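Local coordinates for protein XPF endonuclease (Aeropyrum pernix, PDB 2BGW) that probably cuts single-stranded DNA at structure-specific sites during nucleotide excision repair, as a magnesium-dependent XPF-family endonuclease, at residues 50-55 and 73-78; 66-71 and 107-112. All coordinates share one frame; numbering follows the deposited sequence.

Interaction 1 (50-55 and 73-78); sequences IVERKT and SRLAEH. With MG (magnesium ion), chain E; SO4 (sulfate ion), chain G; nucleotides of chain C.
Strand 50-55 and helix 73-78 come closest at I50 and L75, whose CA atoms are 7.5 Å apart. No hydrogen bond joins the two segments; L75 alone bridges them. Its CB points to the strand and its two methyls divide the work: CD2 meets CG2 of I50 at 4.1 Å, and CD1 sits against CB of E52 at 3.8 Å, with CG of E52 just beyond. Both strand side chains cross L75 at about a right angle. V82 of the neighbouring strand and M40 also touch the leucine, so the contact is buried. E52 thus gives the helix its aliphatic part and sends its carboxylate elsewhere: CG lies anti to the backbone N (chi1 174°), the chain bends at chi2, and OE2 binds magnesium at 2.3 Å, sharing the ion with D42. The run E52-R53-K54, with D42 and D58, matches the GDXnERKX3D signature of XPF nucleases, members of the PDDEXK clan. R53 belongs to the metal site too, its carbonyl O lying 2.6 Å from the magnesium, while its extended side chain leads away from the helix. There NH1 donates to sulfate O1 at 2.8 Å, with the sulfur in the guanidinium plane at its edge; NH2 adds a weak bond to O3 and a salt bridge to E87. A leucine here would probably leave the sulfate without its two guanidinium donors and E87 without its positive mate. K54 NZ makes a long salt bridge to E52 OE2, 3.6 Å. On the helix's outer side, A76 O accepts a hydrogen bond from N6 of DA15 of chain C at 2.9 Å.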
ATOM      1  N   ILE A  50      -1.760  -1.388  -4.122  1.00 30.16           N
ATOM      2  CA  ILE A  50      -0.507  -2.105  -4.279  1.00 28.98           C
ATOM      3  C   ILE A  50      -0.359  -3.053  -3.087  1.00 29.35           C
ATOM      4  O   ILE A  50      -0.820  -2.750  -1.977  1.00 29.36           O
ATOM      5  CB  ILE A  50       0.711  -1.137  -4.419  1.00 28.54           C
ATOM      6  CG1 ILE A  50       1.955  -1.872  -4.880  1.00 26.41           C
ATOM      7  CG2 ILE A  50       1.028  -0.453  -3.117  1.00 28.70           C
ATOM      8  CD1 ILE A  50       1.989  -2.110  -6.322  1.00 24.09           C
ATOM      9  N   VAL A  51       0.275  -4.198  -3.337  1.00 29.28           N
ATOM     10  CA  VAL A  51       0.493  -5.239  -2.343  1.00 29.12           C
ATOM     11  C   VAL A  51       1.980  -5.545  -2.276  1.00 29.81           C
ATOM     12  O   VAL A  51       2.645  -5.732  -3.313  1.00 29.95           O
ATOM     13  CB  VAL A  51      -0.276  -6.541  -2.718  1.00 29.03           C
ATOM     14  CG1 VAL A  51       0.211  -7.751  -1.913  1.00 27.54           C
ATOM     15  CG2 VAL A  51      -1.754  -6.356  -2.531  1.00 28.23           C
ATOM     16  N   GLU A  52       2.488  -5.604  -1.051  1.00 30.14           N
ATOM     17  CA  GLU A  52       3.883  -5.900  -0.776  1.00 31.19           C
ATOM     18  C   GLU A  52       3.824  -7.160   0.042  1.00 31.04           C
ATOM     19  O   GLU A  52       3.166  -7.192   1.063  1.00 31.67           O
ATOM     20  CB  GLU A  52       4.504  -4.715   0.005  1.00 31.77           C
ATOM     21  CG  GLU A  52       5.931  -4.848   0.533  1.00 34.12           C
ATOM     22  CD  GLU A  52       6.896  -5.519  -0.448  1.00 38.33           C
ATOM     23  OE1 GLU A  52       6.879  -5.211  -1.667  1.00 39.17           O
ATOM     24  OE2 GLU A  52       7.700  -6.362   0.018  1.00 39.93           O
ATOM     25  N   ARG A  53       4.454  -8.222  -0.434  1.00 31.39           N
ATOM     26  CA  ARG A  53       4.390  -9.526   0.240  1.00 31.53           C
ATOM     27  C   ARG A  53       5.659  -9.741   1.012  1.00 32.24           C
ATOM     28  O   ARG A  53       6.741  -9.563   0.474  1.00 32.53           O
ATOM     29  CB  ARG A  53       4.241 -10.668  -0.754  1.00 30.75           C
ATOM     30  CG  ARG A  53       4.210 -12.019  -0.106  1.00 30.29           C
ATOM     31  CD  ARG A  53       4.504 -13.103  -1.119  1.00 29.90           C
ATOM     32  NE  ARG A  53       4.702 -14.419  -0.514  1.00 29.76           N
ATOM     33  CZ  ARG A  53       5.835 -15.120  -0.585  1.00 29.92           C
ATOM     34  NH1 ARG A  53       6.878 -14.640  -1.242  1.00 27.67           N
ATOM     35  NH2 ARG A  53       5.922 -16.315  -0.015  1.00 28.63           N
ATOM     36  N   LYS A  54       5.518 -10.148   2.268  1.00 32.97           N
ATOM     37  CA  LYS A  54       6.662 -10.380   3.141  1.00 33.23           C
ATOM     38  C   LYS A  54       6.414 -11.560   4.063  1.00 32.84           C
ATOM     39  O   LYS A  54       5.357 -11.644   4.697  1.00 32.63           O
ATOM     40  CB  LYS A  54       6.900  -9.125   3.963  1.00 33.51           C
ATOM     41  CG  LYS A  54       8.257  -8.581   3.783  1.00 35.07           C
ATOM     42  CD  LYS A  54       8.216  -7.120   3.545  1.00 37.08           C
ATOM     43  CE  LYS A  54       9.390  -6.765   2.678  1.00 39.51           C
ATOM     44  NZ  LYS A  54       9.659  -5.349   2.884  1.00 41.43           N
ATOM     45  N   THR A  55       7.377 -12.478   4.114  1.00 32.98           N
ATOM     46  CA  THR A  55       7.369 -13.570   5.106  1.00 33.28           C
ATOM     47  C   THR A  55       7.547 -12.951   6.489  1.00 34.16           C
ATOM     48  O   THR A  55       8.226 -11.910   6.634  1.00 34.54           O
ATOM     49  CB  THR A  55       8.547 -14.514   4.923  1.00 32.96           C
ATOM     50  OG1 THR A  55       9.735 -13.732   4.836  1.00 33.31           O
ATOM     51  CG2 THR A  55       8.412 -15.389   3.677  1.00 31.79           C
ATOM     52  N   SER A  73       6.962   4.020   3.325  1.00 38.17           N
ATOM     53  CA  SER A  73       6.597   5.391   2.984  1.00 38.34           C
ATOM     54  C   SER A  73       6.563   5.631   1.464  1.00 37.46           C
ATOM     55  O   SER A  73       5.784   6.452   0.985  1.00 37.34           O
ATOM     56  CB  SER A  73       7.557   6.380   3.659  1.00 38.67           C
ATOM     57  OG  SER A  73       8.902   6.111   3.252  1.00 40.48           O
ATOM     58  N   ARG A  74       7.399   4.922   0.715  1.00 36.54           N
ATOM     59  CA  ARG A  74       7.318   4.990  -0.724  1.00 36.29           C
ATOM     60  C   ARG A  74       5.944   4.504  -1.186  1.00 35.21           C
ATOM     61  O   ARG A  74       5.211   5.242  -1.873  1.00 35.11           O
ATOM     62  CB  ARG A  74       8.411   4.158  -1.365  1.00 37.06           C
ATOM     63  CG  ARG A  74       9.159   4.960  -2.420  1.00 41.73           C
ATOM     64  CD  ARG A  74      10.410   4.264  -2.882  1.00 47.80           C
ATOM     65  NE  ARG A  74      10.072   3.068  -3.650  1.00 53.12           N
ATOM     66  CZ  ARG A  74      10.789   2.621  -4.678  1.00 56.59           C
ATOM     67  NH1 ARG A  74      11.882   3.281  -5.064  1.00 58.42           N
ATOM     68  NH2 ARG A  74      10.420   1.518  -5.325  1.00 57.95           N
ATOM     69  N   LEU A  75       5.578   3.287  -0.768  1.00 33.17           N
ATOM     70  CA  LEU A  75       4.318   2.710  -1.160  1.00 31.19           C
ATOM     71  C   LEU A  75       3.171   3.636  -0.822  1.00 31.10           C
ATOM     72  O   LEU A  75       2.298   3.873  -1.653  1.00 31.46           O
ATOM     73  CB  LEU A  75       4.139   1.338  -0.548  1.00 30.56           C
ATOM     74  CG  LEU A  75       5.133   0.256  -0.967  1.00 29.16           C
ATOM     75  CD1 LEU A  75       4.971  -0.933  -0.050  1.00 30.11           C
ATOM     76  CD2 LEU A  75       5.032  -0.195  -2.411  1.00 25.18           C
ATOM     77  N   ALA A  76       3.205   4.216   0.368  1.00 30.46           N
ATOM     78  CA  ALA A  76       2.119   5.039   0.841  1.00 30.38           C
ATOM     79  C   ALA A  76       2.010   6.364   0.096  1.00 31.13           C
ATOM     80  O   ALA A  76       0.924   6.946   0.017  1.00 30.95           O
ATOM     81  CB  ALA A  76       2.257   5.261   2.327  1.00 29.74           C
ATOM     82  N   GLU A  77       3.137   6.837  -0.431  1.00 32.21           N
ATOM     83  CA  GLU A  77       3.190   8.054  -1.255  1.00 33.51           C
ATOM     84  C   GLU A  77       2.572   7.821  -2.627  1.00 33.16           C
ATOM     85  O   GLU A  77       1.945   8.702  -3.175  1.00 33.18           O
ATOM     86  CB  GLU A  77       4.641   8.463  -1.485  1.00 33.96           C
ATOM     87  CG  GLU A  77       4.857   9.872  -2.042  1.00 35.11           C
ATOM     88  CD  GLU A  77       6.317  10.158  -2.449  1.00 35.91           C
ATOM     89  OE1 GLU A  77       7.260   9.418  -2.070  1.00 36.22           O
ATOM     90  OE2 GLU A  77       6.525  11.166  -3.160  1.00 40.58           O
ATOM     91  N   HIS A  78       2.747   6.632  -3.181  1.00 32.70           N
ATOM     92  CA  HIS A  78       2.381   6.417  -4.558  1.00 32.14           C
ATOM     93  C   HIS A  78       1.044   5.716  -4.797  1.00 31.61           C
ATOM     94  O   HIS A  78       0.477   5.829  -5.869  1.00 31.65           O
ATOM     95  CB  HIS A  78       3.511   5.681  -5.256  1.00 32.57           C
ATOM     96  CG  HIS A  78       4.773   6.476  -5.334  1.00 34.75           C
ATOM     97  ND1 HIS A  78       5.645   6.595  -4.275  1.00 36.88           N
ATOM     98  CD2 HIS A  78       5.299   7.217  -6.336  1.00 36.51           C
ATOM     99  CE1 HIS A  78       6.657   7.367  -4.623  1.00 36.05           C
ATOM    100  NE2 HIS A  78       6.470   7.759  -5.868  1.00 36.12           N
TER
HETATM  101 MG    MG E1230       8.345  -8.216  -1.135  1.00 61.95          MG
HETATM  102  S   SO4 G1232       9.769 -16.700  -1.329  1.00 60.75           S
HETATM  103  O1  SO4 G1232       9.043 -15.986  -2.376  1.00 62.12           O
HETATM  104  O2  SO4 G1232      10.116 -15.727  -0.284  1.00 59.15           O
HETATM  105  O3  SO4 G1232       8.926 -17.759  -0.746  1.00 60.83           O
HETATM  106  O4  SO4 G1232      10.935 -17.317  -1.975  1.00 59.55           O
ATOM    107  P    DA C  15       8.564  13.580   1.253  1.00 48.18           P
ATOM    108  OP1  DA C  15       9.735  14.345   1.719  1.00 48.56           O
ATOM    109  OP2  DA C  15       8.663  12.788   0.000  1.00 48.44           O
ATOM    110  O5'  DA C  15       8.137  12.614   2.447  1.00 46.72           O
ATOM    111  C5'  DA C  15       8.018  13.237   3.729  1.00 49.20           C
ATOM    112  C4'  DA C  15       7.239  12.346   4.668  1.00 49.99           C
ATOM    113  O4'  DA C  15       5.891  12.179   4.142  1.00 50.30           O
ATOM    114  C3'  DA C  15       7.841  10.942   4.742  1.00 50.69           C
ATOM    115  O3'  DA C  15       8.438  10.707   6.023  1.00 51.64           O
ATOM    116  C2'  DA C  15       6.676   9.997   4.450  1.00 49.06           C
ATOM    117  C1'  DA C  15       5.446  10.907   4.551  1.00 46.18           C
ATOM    118  N9   DA C  15       4.350  10.370   3.744  1.00 44.99           N
ATOM    119  C8   DA C  15       4.384  10.020   2.420  1.00 44.00           C
ATOM    120  N7   DA C  15       3.250   9.512   1.992  1.00 44.08           N
ATOM    121  C5   DA C  15       2.424   9.515   3.108  1.00 42.92           C
ATOM    122  C6   DA C  15       1.094   9.078   3.311  1.00 43.45           C
ATOM    123  N6   DA C  15       0.318   8.558   2.350  1.00 43.11           N
ATOM    124  N1   DA C  15       0.588   9.211   4.553  1.00 43.89           N
ATOM    125  C2   DA C  15       1.376   9.737   5.501  1.00 43.82           C
ATOM    126  N3   DA C  15       2.637  10.166   5.436  1.00 42.26           N
ATOM    127  C4   DA C  15       3.099  10.027   4.197  1.00 42.96           C
TER

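Interaction 2 (66-71 and 107-112); sequences GRLFEQ and AALQLD. With nucleotides of chain D.
The F69 ring meets helix 107-112 with one face and part of its edge. Over that face lies CD2 of L109, 4.2 Å from the ring centroid and only 10° off the normal, a CH-pi contact centred on the ring. At the edge, near the ring plane, the methyl CB of A108 touches CE2 at 4.0 Å and lies almost as near CZ. On the same face as CD2, CG of L109 stands over the CZ end of the ring, 4.0 Å from CZ, so two consecutive helix residues take the ring from different sides, L109 over the face and A108 at the edge. The CA-CB bond of F69 does not aim at that helix; with CG anti to the carbonyl carbon (chi1 -78°), the ring swings across and its far end closes the distance. L109 behaves likewise, its isobutyl end coming nearer than its CB direction suggests. Its other methyl, CD1, packs against CD2 of L68 at 4.1 Å, and these two leucines cross at about a right angle. L109 is therefore shared, one methyl over the aromatic face and the other on L68. Helix 56-65 backs this apolar patch: F59 touches both L68 and L109, and L63 touches F69. Beyond it, helix 107-112 faces the second subunit, where L136 packs on A108 and D112, and R116 of that subunit hydrogen-bonds to Q110. The carbonyl O of L111 approaches C1' of DT1 of chain D at 3.6 Å. The two helix axes pass 11.4 Å apart and run nearly parallel, 18° between their directions. Such alignment fits neighbouring helices in successive beta-alpha-beta crossovers, here linking the parallel strands 49-55, 81-87 and 116-120 of the PDDEXK nuclease domain.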
ATOM      1  N   GLY A  66      16.181  -1.120   8.657  1.00 43.73           N
ATOM      2  CA  GLY A  66      15.818   0.228   8.256  1.00 44.09           C
ATOM      3  C   GLY A  66      15.114   0.206   6.905  1.00 44.46           C
ATOM      4  O   GLY A  66      14.415   1.158   6.535  1.00 44.38           O
ATOM      5  N   ARG A  67      15.299  -0.891   6.167  1.00 44.60           N
ATOM      6  CA  ARG A  67      14.594  -1.126   4.914  1.00 44.73           C
ATOM      7  C   ARG A  67      13.058  -0.964   5.005  1.00 44.08           C
ATOM      8  O   ARG A  67      12.461  -0.315   4.144  1.00 45.07           O
ATOM      9  CB  ARG A  67      14.905  -2.516   4.412  1.00 45.14           C
ATOM     10  CG  ARG A  67      16.132  -2.652   3.585  1.00 49.04           C
ATOM     11  CD  ARG A  67      15.972  -3.954   2.818  1.00 57.29           C
ATOM     12  NE  ARG A  67      17.112  -4.255   1.953  1.00 65.00           N
ATOM     13  CZ  ARG A  67      17.517  -5.497   1.639  1.00 69.22           C
ATOM     14  NH1 ARG A  67      16.879  -6.571   2.133  1.00 69.95           N
ATOM     15  NH2 ARG A  67      18.578  -5.677   0.840  1.00 70.57           N
ATOM     16  N   LEU A  68      12.424  -1.538   6.034  1.00 42.67           N
ATOM     17  CA  LEU A  68      10.959  -1.570   6.131  1.00 40.98           C
ATOM     18  C   LEU A  68      10.239  -0.237   5.997  1.00 40.58           C
ATOM     19  O   LEU A  68       9.312  -0.117   5.204  1.00 40.50           O
ATOM     20  CB  LEU A  68      10.498  -2.240   7.413  1.00 40.70           C
ATOM     21  CG  LEU A  68       8.975  -2.385   7.531  1.00 39.41           C
ATOM     22  CD1 LEU A  68       8.401  -3.371   6.486  1.00 38.11           C
ATOM     23  CD2 LEU A  68       8.568  -2.768   8.941  1.00 36.95           C
ATOM     24  N   PHE A  69      10.628   0.754   6.774  1.00 40.01           N
ATOM     25  CA  PHE A  69       9.892   1.996   6.732  1.00 39.95           C
ATOM     26  C   PHE A  69      10.225   2.887   5.527  1.00 40.39           C
ATOM     27  O   PHE A  69       9.470   3.826   5.211  1.00 40.15           O
ATOM     28  CB  PHE A  69      10.075   2.738   8.036  1.00 39.89           C
ATOM     29  CG  PHE A  69       9.237   2.206   9.129  1.00 40.29           C
ATOM     30  CD1 PHE A  69       9.452   0.926   9.627  1.00 41.99           C
ATOM     31  CD2 PHE A  69       8.210   2.970   9.663  1.00 40.11           C
ATOM     32  CE1 PHE A  69       8.644   0.420  10.663  1.00 42.39           C
ATOM     33  CE2 PHE A  69       7.399   2.479  10.692  1.00 39.77           C
ATOM     34  CZ  PHE A  69       7.622   1.209  11.199  1.00 41.17           C
ATOM     35  N   GLU A  70      11.350   2.617   4.861  1.00 40.39           N
ATOM     36  CA  GLU A  70      11.669   3.371   3.671  1.00 40.54           C
ATOM     37  C   GLU A  70      10.726   2.863   2.618  1.00 40.40           C
ATOM     38  O   GLU A  70       9.967   3.637   2.032  1.00 40.78           O
ATOM     39  CB  GLU A  70      13.135   3.227   3.261  1.00 40.91           C
ATOM     40  CG  GLU A  70      14.060   4.292   3.927  1.00 42.07           C
ATOM     41  N   GLN A  71      10.726   1.556   2.421  1.00 39.80           N
ATOM     42  CA  GLN A  71       9.755   0.909   1.547  1.00 39.80           C
ATOM     43  C   GLN A  71       8.312   1.298   1.860  1.00 39.17           C
ATOM     44  O   GLN A  71       7.485   1.447   0.970  1.00 38.98           O
ATOM     45  CB  GLN A  71       9.887  -0.565   1.746  1.00 39.90           C
ATOM     46  CG  GLN A  71       9.099  -1.389   0.816  1.00 42.77           C
ATOM     47  CD  GLN A  71       9.621  -2.805   0.849  1.00 48.49           C
ATOM     48  OE1 GLN A  71      10.477  -3.137   1.688  1.00 51.51           O
ATOM     49  NE2 GLN A  71       9.137  -3.647  -0.058  1.00 49.53           N
ATOM     50  N   ALA A 107       1.755  -1.289  14.402  1.00 34.53           N
ATOM     51  CA  ALA A 107       0.909  -0.178  14.782  1.00 34.02           C
ATOM     52  C   ALA A 107       1.290   1.154  14.101  1.00 33.81           C
ATOM     53  O   ALA A 107       0.412   1.956  13.783  1.00 33.45           O
ATOM     54  CB  ALA A 107       0.898  -0.041  16.276  1.00 33.81           C
ATOM     55  N   ALA A 108       2.586   1.367  13.872  1.00 33.66           N
ATOM     56  CA  ALA A 108       3.099   2.591  13.211  1.00 33.66           C
ATOM     57  C   ALA A 108       2.883   2.624  11.692  1.00 33.66           C
ATOM     58  O   ALA A 108       2.456   3.653  11.153  1.00 33.39           O
ATOM     59  CB  ALA A 108       4.589   2.811  13.533  1.00 33.25           C
ATOM     60  N   LEU A 109       3.200   1.518  11.006  1.00 33.61           N
ATOM     61  CA  LEU A 109       2.916   1.386   9.585  1.00 33.90           C
ATOM     62  C   LEU A 109       1.453   1.693   9.332  1.00 35.24           C
ATOM     63  O   LEU A 109       1.107   2.258   8.307  1.00 35.91           O
ATOM     64  CB  LEU A 109       3.165  -0.016   9.127  1.00 33.01           C
ATOM     65  CG  LEU A 109       4.596  -0.481   9.130  1.00 32.61           C
ATOM     66  CD1 LEU A 109       4.570  -1.967   9.089  1.00 31.75           C
ATOM     67  CD2 LEU A 109       5.309   0.053   7.934  1.00 31.83           C
ATOM     68  N   GLN A 110       0.605   1.327  10.291  1.00 36.43           N
ATOM     69  CA  GLN A 110      -0.831   1.485  10.193  1.00 37.36           C
ATOM     70  C   GLN A 110      -1.273   2.897  10.508  1.00 37.48           C
ATOM     71  O   GLN A 110      -2.112   3.425   9.825  1.00 38.38           O
ATOM     72  CB  GLN A 110      -1.532   0.526  11.150  1.00 38.03           C
ATOM     73  CG  GLN A 110      -1.735  -0.927  10.662  1.00 40.28           C
ATOM     74  CD  GLN A 110      -3.080  -1.095   9.995  1.00 44.37           C
ATOM     75  OE1 GLN A 110      -3.523  -0.215   9.233  1.00 46.79           O
ATOM     76  NE2 GLN A 110      -3.745  -2.216  10.268  1.00 43.41           N
ATOM     77  N   LEU A 111      -0.742   3.510  11.551  1.00 37.77           N
ATOM     78  CA  LEU A 111      -1.196   4.851  11.936  1.00 37.66           C
ATOM     79  C   LEU A 111      -0.427   5.989  11.260  1.00 37.78           C
ATOM     80  O   LEU A 111      -0.978   7.045  10.991  1.00 37.75           O
ATOM     81  CB  LEU A 111      -1.122   5.042  13.451  1.00 37.64           C
ATOM     82  CG  LEU A 111      -2.211   4.517  14.385  1.00 38.07           C
ATOM     83  CD1 LEU A 111      -2.193   5.289  15.716  1.00 37.24           C
ATOM     84  CD2 LEU A 111      -3.576   4.630  13.738  1.00 39.57           C
ATOM     85  N   ASP A 112       0.855   5.778  11.010  1.00 37.79           N
ATOM     86  CA  ASP A 112       1.707   6.829  10.462  1.00 37.92           C
ATOM     87  C   ASP A 112       1.497   7.077   8.963  1.00 37.56           C
ATOM     88  O   ASP A 112       1.432   8.212   8.534  1.00 37.52           O
ATOM     89  CB  ASP A 112       3.189   6.508  10.738  1.00 38.26           C
ATOM     90  CG  ASP A 112       3.618   6.860  12.170  1.00 39.15           C
ATOM     91  OD1 ASP A 112       2.806   7.474  12.954  1.00 38.02           O
ATOM     92  OD2 ASP A 112       4.789   6.508  12.492  1.00 39.42           O
TER
ATOM     93  O5'  DT D   1      -6.081   4.579   9.848  1.00 50.43           O
ATOM     94  C5'  DT D   1      -6.239   5.963   9.618  1.00 45.91           C
ATOM     95  C4'  DT D   1      -4.898   6.620   9.800  1.00 43.94           C
ATOM     96  O4'  DT D   1      -4.028   6.407   8.666  1.00 42.90           O
ATOM     97  C3'  DT D   1      -5.137   8.097   9.845  1.00 44.51           C
ATOM     98  O3'  DT D   1      -4.697   8.582  11.055  1.00 44.62           O
ATOM     99  C2'  DT D   1      -4.372   8.719   8.679  1.00 43.80           C
ATOM    100  C1'  DT D   1      -3.398   7.624   8.337  1.00 42.34           C
ATOM    101  N1   DT D   1      -3.083   7.658   6.916  1.00 42.13           N
ATOM    102  C2   DT D   1      -1.909   8.275   6.492  1.00 42.36           C
ATOM    103  O2   DT D   1      -1.102   8.807   7.224  1.00 41.86           O
ATOM    104  N3   DT D   1      -1.690   8.245   5.141  1.00 41.59           N
ATOM    105  C4   DT D   1      -2.536   7.674   4.203  1.00 41.92           C
ATOM    106  O4   DT D   1      -2.245   7.710   3.018  1.00 42.78           O
ATOM    107  C5   DT D   1      -3.753   7.052   4.702  1.00 41.36           C
ATOM    108  C7   DT D   1      -4.786   6.495   3.764  1.00 39.36           C
ATOM    109  C6   DT D   1      -3.965   7.075   6.026  1.00 41.87           C
TER

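Helix 67-78 serves both contacts: its C-terminal end meets the metal-binding strand in interaction 1, its N-terminal end meets helix 99-112 in interaction 2, and the two centres lie 10 Å apart. The groups join through Q71, whose OE1 accepts a hydrogen bond from K54 NZ at 2.6 Å, tying the first turns of the helix to the signature strand. CD1 of L68 lies 4.3 Å from the same K54 NZ, a methyl packed beside the ammonium group. The packing of interaction 2 itself stays back from the metal: the nearest atom of the L68 side chain is about 9 Å from the magnesium and about 7 Å from the side chain of E52, the ligand that interaction 1 contributes.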